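Local atomic coordinates of Emp46p (PDB entry 2A6V), a protein that serves as a calcium-independent cargo receptor in the secretion of glycoproteins, recognising carbohydrate through a legume-lectin-like domain. Residues P14-V19 against K24-W29; W29-K34 against G40-T45; G52-K57 against F210-M215; T98-G103 against G110-L115. One frame throughout, in Å; residues are numbered along the deposited sequence.

Contact 1. Residues P14-V19 against K24-W29; sequences PNLLEV and KELSQW. With K (potassium ion), chain D.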
loop_
_atom_site.group_PDB
_atom_site.type_symbol
_atom_site.label_atom_id
_atom_site.label_comp_id
_atom_site.label_asym_id
_atom_site.label_seq_id
_atom_site.Cartn_x
_atom_site.Cartn_y
_atom_site.Cartn_z
ATOM N N PRO A 14 -7.843 12.349 -5.097
ATOM C CA PRO A 14 -7.895 13.792 -5.306
ATOM C C PRO A 14 -7.100 14.450 -4.190
ATOM O O PRO A 14 -6.728 13.778 -3.214
ATOM C CB PRO A 14 -9.391 14.100 -5.188
ATOM C CG PRO A 14 -9.878 13.107 -4.236
ATOM C CD PRO A 14 -9.107 11.822 -4.556
ATOM N N ASN A 15 -6.838 15.740 -4.303
ATOM C CA ASN A 15 -6.193 16.411 -3.200
ATOM C C ASN A 15 -7.192 16.375 -2.053
ATOM O O ASN A 15 -8.262 16.941 -2.131
ATOM C CB ASN A 15 -5.766 17.827 -3.563
ATOM C CG ASN A 15 -5.166 18.535 -2.397
ATOM O OD1 ASN A 15 -5.877 18.913 -1.468
ATOM N ND2 ASN A 15 -3.840 18.683 -2.398
ATOM N N LEU A 16 -6.867 15.628 -1.009
ATOM C CA LEU A 16 -7.820 15.332 0.047
ATOM C C LEU A 16 -8.264 16.542 0.827
ATOM O O LEU A 16 -9.397 16.616 1.276
ATOM C CB LEU A 16 -7.239 14.313 1.013
ATOM C CG LEU A 16 -6.932 12.964 0.393
ATOM C CD1 LEU A 16 -6.337 12.077 1.447
ATOM C CD2 LEU A 16 -8.169 12.347 -0.250
ATOM N N LEU A 17 -7.344 17.475 1.037
ATOM C CA LEU A 17 -7.668 18.663 1.786
ATOM C C LEU A 17 -8.671 19.504 1.032
ATOM O O LEU A 17 -9.591 20.054 1.636
ATOM C CB LEU A 17 -6.419 19.480 2.057
ATOM C CG LEU A 17 -6.625 20.669 2.984
ATOM C CD1 LEU A 17 -7.140 20.273 4.341
ATOM C CD2 LEU A 17 -5.327 21.412 3.098
ATOM N N GLU A 18 -8.512 19.554 -0.290
ATOM C CA GLU A 18 -9.311 20.420 -1.154
ATOM C C GLU A 18 -10.667 19.822 -1.528
ATOM O O GLU A 18 -11.464 20.479 -2.192
ATOM C CB GLU A 18 -8.534 20.753 -2.427
ATOM C CG GLU A 18 -7.336 21.665 -2.187
ATOM C CD GLU A 18 -6.387 21.703 -3.366
ATOM O OE1 GLU A 18 -5.159 21.741 -3.134
ATOM O OE2 GLU A 18 -6.856 21.684 -4.523
ATOM N N VAL A 19 -10.927 18.589 -1.115
ATOM C CA VAL A 19 -12.214 17.955 -1.407
ATOM C C VAL A 19 -13.347 18.819 -0.850
ATOM O O VAL A 19 -13.271 19.289 0.280
ATOM C CB VAL A 19 -12.294 16.527 -0.821
ATOM C CG1 VAL A 19 -13.739 15.977 -0.886
ATOM C CG2 VAL A 19 -11.344 15.577 -1.570
ATOM N N LYS A 24 -18.439 12.668 -4.936
ATOM C CA LYS A 24 -18.024 12.820 -6.326
ATOM C C LYS A 24 -16.532 12.551 -6.520
ATOM O O LYS A 24 -16.136 11.804 -7.412
ATOM C CB LYS A 24 -18.366 14.218 -6.834
ATOM C CG LYS A 24 -17.926 14.500 -8.274
ATOM C CD LYS A 24 -18.677 15.665 -8.943
ATOM C CE LYS A 24 -19.459 16.561 -7.961
ATOM N NZ LYS A 24 -20.891 16.114 -7.814
ATOM N N GLU A 25 -15.704 13.153 -5.670
ATOM C CA GLU A 25 -14.271 13.154 -5.912
ATOM C C GLU A 25 -13.627 11.849 -5.471
ATOM O O GLU A 25 -12.518 11.569 -5.880
ATOM C CB GLU A 25 -13.598 14.364 -5.240
ATOM C CG GLU A 25 -14.181 15.705 -5.679
ATOM C CD GLU A 25 -13.628 16.868 -4.881
ATOM O OE1 GLU A 25 -14.436 17.570 -4.238
ATOM O OE2 GLU A 25 -12.392 17.058 -4.887
ATOM N N LEU A 26 -14.331 11.052 -4.669
ATOM C CA LEU A 26 -13.827 9.732 -4.268
ATOM C C LEU A 26 -14.594 8.578 -4.905
ATOM O O LEU A 26 -14.536 7.453 -4.440
ATOM C CB LEU A 26 -13.834 9.601 -2.741
ATOM C CG LEU A 26 -12.963 10.598 -1.969
ATOM C CD1 LEU A 26 -13.297 10.513 -0.477
ATOM C CD2 LEU A 26 -11.514 10.306 -2.231
ATOM N N SER A 27 -15.311 8.850 -5.990
ATOM C CA SER A 27 -16.175 7.838 -6.606
ATOM C C SER A 27 -15.470 6.595 -7.122
ATOM O O SER A 27 -16.059 5.526 -7.168
ATOM C CB SER A 27 -17.008 8.480 -7.729
ATOM O OG SER A 27 -16.207 8.795 -8.837
ATOM N N GLN A 28 -14.189 6.741 -7.445
ATOM C CA GLN A 28 -13.370 5.666 -7.981
ATOM C C GLN A 28 -12.711 4.835 -6.858
ATOM O O GLN A 28 -11.984 3.890 -7.153
ATOM C CB GLN A 28 -12.305 6.271 -8.922
ATOM C CG GLN A 28 -12.801 6.734 -10.297
ATOM C CD GLN A 28 -13.883 5.913 -10.927
ATOM O OE1 GLN A 28 -15.037 6.351 -11.011
ATOM N NE2 GLN A 28 -13.525 4.743 -11.410
ATOM N N TRP A 29 -12.975 5.180 -5.595
ATOM C CA TRP A 29 -12.335 4.537 -4.433
ATOM C C TRP A 29 -13.358 3.852 -3.547
ATOM O O TRP A 29 -14.446 4.394 -3.287
ATOM C CB TRP A 29 -11.571 5.565 -3.591
ATOM C CG TRP A 29 -10.337 6.043 -4.271
ATOM C CD1 TRP A 29 -10.230 7.061 -5.163
ATOM C CD2 TRP A 29 -9.032 5.484 -4.139
ATOM N NE1 TRP A 29 -8.941 7.176 -5.625
ATOM C CE2 TRP A 29 -8.174 6.218 -4.998
ATOM C CE3 TRP A 29 -8.500 4.420 -3.394
ATOM C CZ2 TRP A 29 -6.803 5.939 -5.112
ATOM C CZ3 TRP A 29 -7.136 4.138 -3.505
ATOM C CH2 TRP A 29 -6.311 4.898 -4.358
HETATM K K K D . -16.204 6.161 -2.638
HETATM O O HOH W 1 -9.819 17.845 -4.252
HETATM O O HOH W 2 -12.398 20.091 -5.006
HETATM O O HOH W 3 -18.440 3.982 -3.267
HETATM O O HOH W 4 -16.475 8.053 -0.421
#
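Glu25 runs along Pro14 and Val19 of the preceding loop. Glu25 CB stands 4.1 Å from Pro14 CG. With CG anti to the carbonyl carbon (chi1 -57°) and the chain extended beyond, the acid is carried to Val19, whose side chain slides past in the opposite direction; Glu25 CD lies 3.9 Å from Val19 CA. OE1 accepts from the backbone amides of Thr20 and Asp21, just ahead of helix 22-25. OE2 takes protons from two waters, one bridging to Asn15 O, the other to Glu18 O. Four hydrogen bonds therefore fix the rotation of the carboxylate. The loop steadies itself too: Glu18 N donates to Asn15 OD1 (3.0 Å) in the carbonyl plane, an Asx motif. On the apolar side, Pro14 CD meets Leu26 CD2 at 3.7 Å, the two side chains crossing at about a right angle. Past the helix, Trp29 N bonds to Leu26 O (3.0 Å). This closes a type I beta turn whose first and last carbonyl oxygens, Leu26 O (2.8 Å) and Trp29 O (2.6 Å), share with two waters in binding the potassium ion.

Contact 2. Residues W29-K34 against G40-T45; sequences WTLGDK and GRFVLT. With K (potassium ion), chain D.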
loop_
_atom_site.group_PDB
_atom_site.type_symbol
_atom_site.label_atom_id
_atom_site.label_comp_id
_atom_site.label_asym_id
_atom_site.label_seq_id
_atom_site.Cartn_x
_atom_site.Cartn_y
_atom_site.Cartn_z
ATOM N N TRP A 29 -12.975 5.180 -5.595
ATOM C CA TRP A 29 -12.335 4.537 -4.433
ATOM C C TRP A 29 -13.358 3.852 -3.547
ATOM O O TRP A 29 -14.446 4.394 -3.287
ATOM C CB TRP A 29 -11.571 5.565 -3.591
ATOM C CG TRP A 29 -10.337 6.043 -4.271
ATOM C CD1 TRP A 29 -10.230 7.061 -5.163
ATOM C CD2 TRP A 29 -9.032 5.484 -4.139
ATOM N NE1 TRP A 29 -8.941 7.176 -5.625
ATOM C CE2 TRP A 29 -8.174 6.218 -4.998
ATOM C CE3 TRP A 29 -8.500 4.420 -3.394
ATOM C CZ2 TRP A 29 -6.803 5.939 -5.112
ATOM C CZ3 TRP A 29 -7.136 4.138 -3.505
ATOM C CH2 TRP A 29 -6.311 4.898 -4.358
ATOM N N THR A 30 -12.984 2.691 -3.036
ATOM C CA THR A 30 -13.739 1.987 -2.006
ATOM C C THR A 30 -13.087 2.210 -0.660
ATOM O O THR A 30 -11.906 1.912 -0.496
ATOM C CB THR A 30 -13.764 0.493 -2.307
ATOM O OG1 THR A 30 -14.417 0.275 -3.566
ATOM C CG2 THR A 30 -14.598 -0.261 -1.289
ATOM N N LEU A 31 -13.849 2.719 0.299
ATOM C CA LEU A 31 -13.419 2.911 1.677
ATOM C C LEU A 31 -13.849 1.690 2.435
ATOM O O LEU A 31 -15.040 1.388 2.529
ATOM C CB LEU A 31 -14.075 4.161 2.283
ATOM C CG LEU A 31 -13.360 5.471 1.970
ATOM C CD1 LEU A 31 -13.241 5.693 0.493
ATOM C CD2 LEU A 31 -14.087 6.610 2.667
ATOM N N GLY A 32 -12.892 0.970 2.989
ATOM C CA GLY A 32 -13.176 -0.264 3.693
ATOM C C GLY A 32 -13.045 -0.134 5.184
ATOM O O GLY A 32 -12.161 0.568 5.689
ATOM N N ASP A 33 -13.932 -0.812 5.898
ATOM C CA ASP A 33 -13.891 -0.899 7.345
ATOM C C ASP A 33 -13.877 0.492 7.976
ATOM O O ASP A 33 -14.771 1.263 7.673
ATOM C CB ASP A 33 -12.776 -1.846 7.776
ATOM C CG ASP A 33 -13.099 -3.260 7.407
ATOM O OD1 ASP A 33 -14.087 -3.768 7.987
ATOM O OD2 ASP A 33 -12.503 -3.901 6.529
ATOM N N LYS A 34 -12.904 0.819 8.827
ATOM C CA LYS A 34 -12.999 2.023 9.656
ATOM C C LYS A 34 -12.315 3.272 9.091
ATOM O O LYS A 34 -12.274 4.310 9.759
ATOM C CB LYS A 34 -12.472 1.744 11.058
ATOM C CG LYS A 34 -13.216 0.642 11.766
ATOM C CD LYS A 34 -14.669 1.037 11.964
ATOM C CE LYS A 34 -15.392 0.175 12.979
ATOM N NZ LYS A 34 -16.456 0.963 13.676
ATOM N N GLY A 40 -8.396 16.489 6.224
ATOM C CA GLY A 40 -7.538 16.494 5.059
ATOM C C GLY A 40 -6.698 15.246 4.825
ATOM O O GLY A 40 -5.895 15.238 3.901
ATOM N N ARG A 41 -6.867 14.215 5.642
ATOM C CA ARG A 41 -6.227 12.929 5.319
ATOM C C ARG A 41 -7.069 11.762 5.768
ATOM O O ARG A 41 -7.998 11.903 6.594
ATOM C CB ARG A 41 -4.799 12.858 5.877
ATOM C CG ARG A 41 -4.602 12.345 7.279
ATOM C CD ARG A 41 -5.314 13.109 8.355
ATOM N NE ARG A 41 -4.953 12.713 9.718
ATOM C CZ ARG A 41 -5.507 13.203 10.802
ATOM N NH1 ARG A 41 -6.526 14.045 10.716
ATOM N NH2 ARG A 41 -5.066 12.824 11.988
ATOM N N PHE A 42 -6.808 10.602 5.178
ATOM C CA PHE A 42 -7.477 9.396 5.603
ATOM C C PHE A 42 -6.777 8.784 6.801
ATOM O O PHE A 42 -5.563 8.672 6.822
ATOM C CB PHE A 42 -7.519 8.362 4.489
ATOM C CG PHE A 42 -8.554 8.618 3.431
ATOM C CD1 PHE A 42 -9.906 8.552 3.727
ATOM C CD2 PHE A 42 -8.179 8.898 2.125
ATOM C CE1 PHE A 42 -10.862 8.775 2.710
ATOM C CE2 PHE A 42 -9.128 9.092 1.115
ATOM C CZ PHE A 42 -10.448 9.032 1.413
ATOM N N VAL A 43 -7.543 8.433 7.811
ATOM C CA VAL A 43 -7.050 7.692 8.948
ATOM C C VAL A 43 -7.597 6.272 8.763
ATOM O O VAL A 43 -8.817 6.038 8.860
ATOM C CB VAL A 43 -7.506 8.299 10.281
ATOM C CG1 VAL A 43 -6.987 7.452 11.451
ATOM C CG2 VAL A 43 -7.040 9.757 10.392
ATOM N N LEU A 44 -6.711 5.338 8.442
ATOM C CA LEU A 44 -7.103 3.958 8.191
ATOM C C LEU A 44 -7.532 3.277 9.468
ATOM O O LEU A 44 -8.470 2.479 9.437
ATOM C CB LEU A 44 -5.936 3.179 7.555
ATOM C CG LEU A 44 -5.516 3.597 6.147
ATOM C CD1 LEU A 44 -4.167 2.975 5.792
ATOM C CD2 LEU A 44 -6.546 3.192 5.106
ATOM N N THR A 45 -6.878 3.599 10.591
ATOM C CA THR A 45 -7.092 2.903 11.864
ATOM C C THR A 45 -7.340 3.876 13.021
ATOM O O THR A 45 -6.479 4.043 13.899
ATOM C CB THR A 45 -5.893 2.003 12.193
ATOM O OG1 THR A 45 -4.676 2.758 12.202
ATOM C CG2 THR A 45 -5.703 0.956 11.120
HETATM K K K D . -16.204 6.161 -2.638
HETATM O O HOH W 3 -18.440 3.982 -3.267
HETATM O O HOH W 4 -16.475 8.053 -0.421
#
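Strands 29-33, carrying Leu31, and 41-43, carrying Phe42, share no hydrogen bond, and their chains draw together toward the C-terminal ends, where Lys34 CA is 6.4 Å from Thr45 CA. Near that end the contact is one of backbones: Lys34 C passes 3.9 Å from Leu44 O. Farther from that end, toward the start of the strands, it becomes a meeting of two apolar side chains. Phe42, its CG anti to the carbonyl carbon (chi1 -77°), holds its ring toward strand 29-33. Leu31 sends one branch, CD2, to within 3.9 Å of Phe42 CE1, and the methyl reaches the ring obliquely. The two side chains cross at about a right angle. Leu31 and Phe42 both pack on Leu54 as well. Val43 packs within its own segment: its CG2 sits 3.6 Å above the plane of the Arg41 guanidinium, offset toward the rim, while Arg41 NE forms a salt bridge to Glu211. The backbone partners confirm that the strands belong to separate sheets, since Thr30 and Gly32 bond to Trp55 and Ser53, whereas Phe42 bonds to Ile212. Leu31 and Phe42 thus bridge the two layers near one lateral edge of the beta sandwich, the fold of the legume-like lectins.

Contact 3. Residues G52-K57 against F210-M215; sequences GSLWLK and FEILKM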
loop_
_atom_site.group_PDB
_atom_site.type_symbol
_atom_site.label_atom_id
_atom_site.label_comp_id
_atom_site.label_asym_id
_atom_site.label_seq_id
_atom_site.Cartn_x
_atom_site.Cartn_y
_atom_site.Cartn_z
ATOM N N GLY A 52 -8.689 -0.675 8.349
ATOM C CA GLY A 52 -9.229 0.165 7.295
ATOM C C GLY A 52 -8.473 -0.017 6.009
ATOM O O GLY A 52 -7.320 -0.450 6.036
ATOM N N SER A 53 -9.110 0.322 4.900
ATOM C CA SER A 53 -8.523 0.135 3.572
ATOM C C SER A 53 -9.053 1.122 2.565
ATOM O O SER A 53 -10.149 1.670 2.732
ATOM C CB SER A 53 -8.757 -1.290 3.047
ATOM O OG SER A 53 -10.140 -1.630 3.016
ATOM N N LEU A 54 -8.253 1.375 1.544
ATOM C CA LEU A 54 -8.616 2.183 0.392
ATOM C C LEU A 54 -8.243 1.378 -0.821
ATOM O O LEU A 54 -7.083 1.053 -1.004
ATOM C CB LEU A 54 -7.884 3.521 0.372
ATOM C CG LEU A 54 -8.220 4.438 1.536
ATOM C CD1 LEU A 54 -7.188 5.517 1.653
ATOM C CD2 LEU A 54 -9.603 5.036 1.361
ATOM N N TRP A 55 -9.217 1.067 -1.653
ATOM C CA TRP A 55 -8.961 0.331 -2.888
ATOM C C TRP A 55 -9.515 1.089 -4.086
ATOM O O TRP A 55 -10.632 1.604 -4.050
ATOM C CB TRP A 55 -9.612 -1.055 -2.832
ATOM C CG TRP A 55 -8.929 -2.048 -1.950
ATOM C CD1 TRP A 55 -9.251 -2.369 -0.671
ATOM C CD2 TRP A 55 -7.828 -2.878 -2.313
ATOM N NE1 TRP A 55 -8.412 -3.354 -0.212
ATOM C CE2 TRP A 55 -7.529 -3.685 -1.205
ATOM C CE3 TRP A 55 -7.076 -3.041 -3.485
ATOM C CZ2 TRP A 55 -6.493 -4.609 -1.217
ATOM C CZ3 TRP A 55 -6.036 -3.972 -3.491
ATOM C CH2 TRP A 55 -5.775 -4.746 -2.368
ATOM N N LEU A 56 -8.739 1.185 -5.154
ATOM C CA LEU A 56 -9.284 1.694 -6.416
ATOM C C LEU A 56 -10.270 0.690 -6.993
ATOM O O LEU A 56 -9.998 -0.509 -7.046
ATOM C CB LEU A 56 -8.177 1.971 -7.433
ATOM C CG LEU A 56 -7.567 3.349 -7.321
ATOM C CD1 LEU A 56 -6.171 3.341 -7.893
ATOM C CD2 LEU A 56 -8.442 4.404 -8.035
ATOM N N LYS A 57 -11.435 1.176 -7.403
ATOM C CA LYS A 57 -12.461 0.326 -8.015
ATOM C C LYS A 57 -12.028 -0.212 -9.402
ATOM O O LYS A 57 -12.081 -1.417 -9.619
ATOM C CB LYS A 57 -13.805 1.059 -8.107
ATOM C CG LYS A 57 -14.502 1.334 -6.774
ATOM C CD LYS A 57 -15.827 2.106 -6.981
ATOM C CE LYS A 57 -16.374 2.625 -5.660
ATOM N NZ LYS A 57 -17.549 3.562 -5.869
ATOM N N PHE A 210 -2.464 4.802 11.412
ATOM C CA PHE A 210 -1.957 4.686 10.050
ATOM C C PHE A 210 -2.785 5.561 9.143
ATOM O O PHE A 210 -4.005 5.424 9.092
ATOM C CB PHE A 210 -2.003 3.231 9.578
ATOM C CG PHE A 210 -1.058 2.323 10.328
ATOM C CD1 PHE A 210 0.309 2.395 10.100
ATOM C CD2 PHE A 210 -1.531 1.418 11.257
ATOM C CE1 PHE A 210 1.186 1.552 10.751
ATOM C CE2 PHE A 210 -0.638 0.575 11.935
ATOM C CZ PHE A 210 0.720 0.661 11.660
ATOM N N GLU A 211 -2.118 6.447 8.419
ATOM C CA GLU A 211 -2.784 7.530 7.682
ATOM C C GLU A 211 -2.280 7.640 6.263
ATOM O O GLU A 211 -1.089 7.457 6.012
ATOM C CB GLU A 211 -2.594 8.853 8.397
ATOM C CG GLU A 211 -2.922 8.770 9.876
ATOM C CD GLU A 211 -2.880 10.083 10.617
ATOM O OE1 GLU A 211 -2.557 11.118 9.997
ATOM O OE2 GLU A 211 -3.185 10.087 11.822
ATOM N N ILE A 212 -3.184 7.963 5.334
ATOM C CA ILE A 212 -2.858 8.197 3.928
ATOM C C ILE A 212 -3.141 9.677 3.611
ATOM O O ILE A 212 -4.289 10.133 3.729
ATOM C CB ILE A 212 -3.671 7.270 3.001
ATOM C CG1 ILE A 212 -3.403 5.788 3.331
ATOM C CG2 ILE A 212 -3.374 7.562 1.567
ATOM C CD1 ILE A 212 -1.978 5.304 3.075
ATOM N N LEU A 213 -2.129 10.404 3.169
ATOM C CA LEU A 213 -2.268 11.830 2.885
ATOM C C LEU A 213 -2.442 12.111 1.398
ATOM O O LEU A 213 -3.085 13.100 1.023
ATOM C CB LEU A 213 -1.045 12.595 3.400
ATOM C CG LEU A 213 -1.077 12.923 4.891
ATOM C CD1 LEU A 213 -1.014 11.698 5.754
ATOM C CD2 LEU A 213 0.053 13.885 5.173
ATOM N N LYS A 214 -1.881 11.258 0.531
ATOM C CA LYS A 214 -1.878 11.485 -0.905
ATOM C C LYS A 214 -1.642 10.157 -1.608
ATOM O O LYS A 214 -1.029 9.227 -1.057
ATOM C CB LYS A 214 -0.813 12.497 -1.302
ATOM C CG LYS A 214 -0.798 12.942 -2.735
ATOM C CD LYS A 214 0.143 14.190 -2.949
ATOM C CE LYS A 214 1.296 14.288 -1.967
ATOM N NZ LYS A 214 2.258 15.387 -2.341
ATOM N N MET A 215 -2.182 10.046 -2.803
ATOM C CA MET A 215 -1.835 8.933 -3.689
ATOM C C MET A 215 -1.968 9.365 -5.139
ATOM O O MET A 215 -2.983 9.937 -5.520
ATOM C CB MET A 215 -2.695 7.695 -3.409
ATOM C CG MET A 215 -2.353 6.466 -4.298
ATOM S SD MET A 215 -3.111 6.552 -5.948
ATOM C CE MET A 215 -2.602 5.033 -6.663
#
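Leu54 and Leu56 meet Ile212 and Met215 with no flat group of either segment between them; the rings are directed to other neighbours. The indole of Trp55, on the other side of its strand, meets the Trp88 ring with the planes at about 30° and makes a cation-pi contact with Arg196, while the Phe210 ring packs on Ala201 and Ser74. What spans the interface is aliphatic. Leu54 and Ile212, whose CA atoms are 9.0 Å apart, slide past each other in opposite directions, bringing Leu54 CD1 to 4.1 Å from Ile212 CG1 and 4.2 Å from Ile212 CB. The second pair crosses obliquely, Leu56 CD1 lying 4.1 Å from Met215 CE. Met215 reaches it with CG anti to the backbone N (chi1 -179°) and a bend at chi2 (-81°) that swings the terminal methyl toward Leu56. Ile212 and Met215 are three apart in sequence, a spacing that would put them on opposite faces of a regular strand. Leu213 and Lys214 both face Thr71 in a classic beta bulge, and the extra residue lets both side chains point inward. Trp29 adds an aromatic wall, touching Leu54, Leu56 and Met215, and Leu13 packs on Ile212 and Met215. On the outer side of strand 209-218, Glu211 forms a salt bridge with Arg73. Strand 51-56 bonds to 29-33 and 196-202, and strand 209-218 to 41-43 and 66-75, so these contacts form part of the buried interlayer core of a two-sheet, legume-lectin-like beta sandwich.

Contact 4. Residues T98-G103 against G110-L115; sequences TELFGG and GLMILL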
loop_
_atom_site.group_PDB
_atom_site.type_symbol
_atom_site.label_atom_id
_atom_site.label_comp_id
_atom_site.label_asym_id
_atom_site.label_seq_id
_atom_site.Cartn_x
_atom_site.Cartn_y
_atom_site.Cartn_z
ATOM N N THR A 98 -10.095 -9.823 5.152
ATOM C CA THR A 98 -9.179 -8.783 5.623
ATOM C C THR A 98 -8.185 -9.342 6.632
ATOM O O THR A 98 -7.664 -8.601 7.476
ATOM C CB THR A 98 -9.965 -7.655 6.290
ATOM O OG1 THR A 98 -10.759 -8.196 7.363
ATOM C CG2 THR A 98 -10.959 -7.015 5.316
ATOM N N GLU A 99 -7.928 -10.643 6.558
ATOM C CA GLU A 99 -7.129 -11.342 7.573
ATOM C C GLU A 99 -5.677 -10.909 7.556
ATOM O O GLU A 99 -5.013 -10.937 8.577
ATOM C CB GLU A 99 -7.287 -12.875 7.421
ATOM C CG GLU A 99 -6.467 -13.779 8.352
ATOM C CD GLU A 99 -6.863 -13.709 9.821
ATOM O OE1 GLU A 99 -7.775 -12.948 10.174
ATOM O OE2 GLU A 99 -6.205 -14.418 10.612
ATOM N N LEU A 100 -5.199 -10.462 6.399
ATOM C CA LEU A 100 -3.829 -10.005 6.246
ATOM C C LEU A 100 -3.765 -8.467 6.198
ATOM O O LEU A 100 -4.182 -7.836 5.228
ATOM C CB LEU A 100 -3.242 -10.621 4.970
ATOM C CG LEU A 100 -1.742 -10.484 4.759
ATOM C CD1 LEU A 100 -0.917 -11.024 5.932
ATOM C CD2 LEU A 100 -1.366 -11.192 3.458
ATOM N N PHE A 101 -3.289 -7.874 7.289
ATOM C CA PHE A 101 -3.157 -6.413 7.449
ATOM C C PHE A 101 -4.359 -5.593 7.041
ATOM O O PHE A 101 -4.248 -4.534 6.456
ATOM C CB PHE A 101 -1.805 -5.951 6.868
ATOM C CG PHE A 101 -0.662 -6.520 7.631
ATOM C CD1 PHE A 101 -0.283 -5.948 8.820
ATOM C CD2 PHE A 101 -0.049 -7.715 7.218
ATOM C CE1 PHE A 101 0.723 -6.486 9.581
ATOM C CE2 PHE A 101 0.941 -8.281 7.980
ATOM C CZ PHE A 101 1.341 -7.658 9.172
ATOM N N GLY A 102 -5.539 -6.114 7.371
ATOM C CA GLY A 102 -6.790 -5.452 7.077
ATOM C C GLY A 102 -7.164 -5.382 5.605
ATOM O O GLY A 102 -8.100 -4.678 5.237
ATOM N N GLY A 103 -6.464 -6.103 4.756
ATOM C CA GLY A 103 -6.559 -5.867 3.335
ATOM C C GLY A 103 -6.856 -7.035 2.413
ATOM O O GLY A 103 -7.363 -6.825 1.310
ATOM N N GLY A 110 -0.475 -11.692 -5.965
ATOM C CA GLY A 110 0.060 -10.373 -6.182
ATOM C C GLY A 110 1.195 -10.018 -5.270
ATOM O O GLY A 110 1.931 -10.883 -4.799
ATOM N N LEU A 111 1.313 -8.719 -5.021
ATOM C CA LEU A 111 2.426 -8.105 -4.327
ATOM C C LEU A 111 1.899 -7.348 -3.128
ATOM O O LEU A 111 0.920 -6.611 -3.236
ATOM C CB LEU A 111 3.145 -7.149 -5.269
ATOM C CG LEU A 111 4.179 -6.206 -4.672
ATOM C CD1 LEU A 111 5.413 -6.960 -4.115
ATOM C CD2 LEU A 111 4.605 -5.168 -5.710
ATOM N N MET A 112 2.519 -7.589 -1.980
ATOM C CA MET A 112 2.234 -6.875 -0.750
ATOM C C MET A 112 3.531 -6.240 -0.270
ATOM O O MET A 112 4.504 -6.954 0.016
ATOM C CB MET A 112 1.719 -7.840 0.319
ATOM C CG MET A 112 1.354 -7.159 1.625
ATOM S SD MET A 112 0.938 -8.220 3.002
ATOM C CE MET A 112 2.519 -8.932 3.350
ATOM N N ILE A 113 3.533 -4.924 -0.099
ATOM C CA ILE A 113 4.656 -4.177 0.439
ATOM C C ILE A 113 4.228 -3.702 1.812
ATOM O O ILE A 113 3.259 -2.940 1.945
ATOM C CB ILE A 113 5.045 -2.997 -0.482
ATOM C CG1 ILE A 113 5.428 -3.537 -1.878
ATOM C CG2 ILE A 113 6.148 -2.176 0.149
ATOM C CD1 ILE A 113 5.743 -2.463 -2.910
ATOM N N LEU A 114 4.928 -4.146 2.846
ATOM C CA LEU A 114 4.450 -4.067 4.188
ATOM C C LEU A 114 5.391 -3.252 5.047
ATOM O O LEU A 114 6.593 -3.513 5.062
ATOM C CB LEU A 114 4.317 -5.476 4.755
ATOM C CG LEU A 114 3.910 -5.605 6.199
ATOM C CD1 LEU A 114 2.527 -5.040 6.481
ATOM C CD2 LEU A 114 3.964 -7.080 6.575
ATOM N N LEU A 115 4.848 -2.262 5.757
ATOM C CA LEU A 115 5.510 -1.529 6.817
ATOM C C LEU A 115 5.033 -2.100 8.130
ATOM O O LEU A 115 3.845 -2.009 8.467
ATOM C CB LEU A 115 5.210 -0.034 6.775
ATOM C CG LEU A 115 5.980 0.742 5.714
ATOM C CD1 LEU A 115 5.640 0.290 4.284
ATOM C CD2 LEU A 115 5.790 2.199 5.870
#
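Leu100, which packs on Met112, also anchors its own loop: its O accepts from Gly103 N at 2.9 Å, closing a tight turn. Phe101 and Gly102 both have positive phi, with backbone angles close to those of a type I' turn, and Phe101 O is tied to Ser200 OG. The turn belongs to the long connection between strands 84-90 and 111-115 of the legume-lectin-like beta sandwich, and it folds back over the outer face of the sheet that contains them. Geometry supports that assignment: Met112 and Leu114 face the loop, whereas Ile113 between them packs on Leu160 and Leu162 of the opposing sheet. Leu100 and Met112 reach toward each other tip to tip, with Leu100 CD2 3.8 Å from Met112 SD. The Met112 chain is extended as far as the sulfur and then bent. The same SD approaches the Phe101 ring obliquely, 4.4 Å from Phe101 CD2. Trp88 touches both Leu100 and Met112, extending the apolar patch. Met112 also packs on Tyr128, and Leu114 on Ile138; these two neighbours help bind the second potassium ion, so the strand backs two residues of that site, with the Leu114 side chain about 8 Å from the ion. Leu114 meets the ring face. Its CG is anti to the backbone N (chi1 176°), and its side chain crosses Phe101 at about a right angle. Leu114 CD1 makes a CH-pi contact 3.6 Å from the Phe101 ring centroid, 5° off the normal, while the other branch, Leu114 CD2, comes to 3.5 Å from Phe101 CE2.

Contacts 2, 3 and 4 are buried, whereas contact 1 is only partly so, and their chemistry follows: water bridges and a carboxylate at 14-19/24-29, chiefly apolar side chains in the others. Contacts 2 and 3 hold neighbouring strands of the same two sheets, their centres about 6 Å apart, and the backbone bonds Thr30 N to Trp55 O and, probably, Leu44 N to Phe210 O join them. Contact 1 shares Trp29 and the potassium ion with contact 2, and its Leu16 and Leu26 reach Phe42. Contact 4, centred about 23 Å from contact 1, lies on the outer face of one sheet rather than between the two; it meets contact 3 through Trp55 and Gly103.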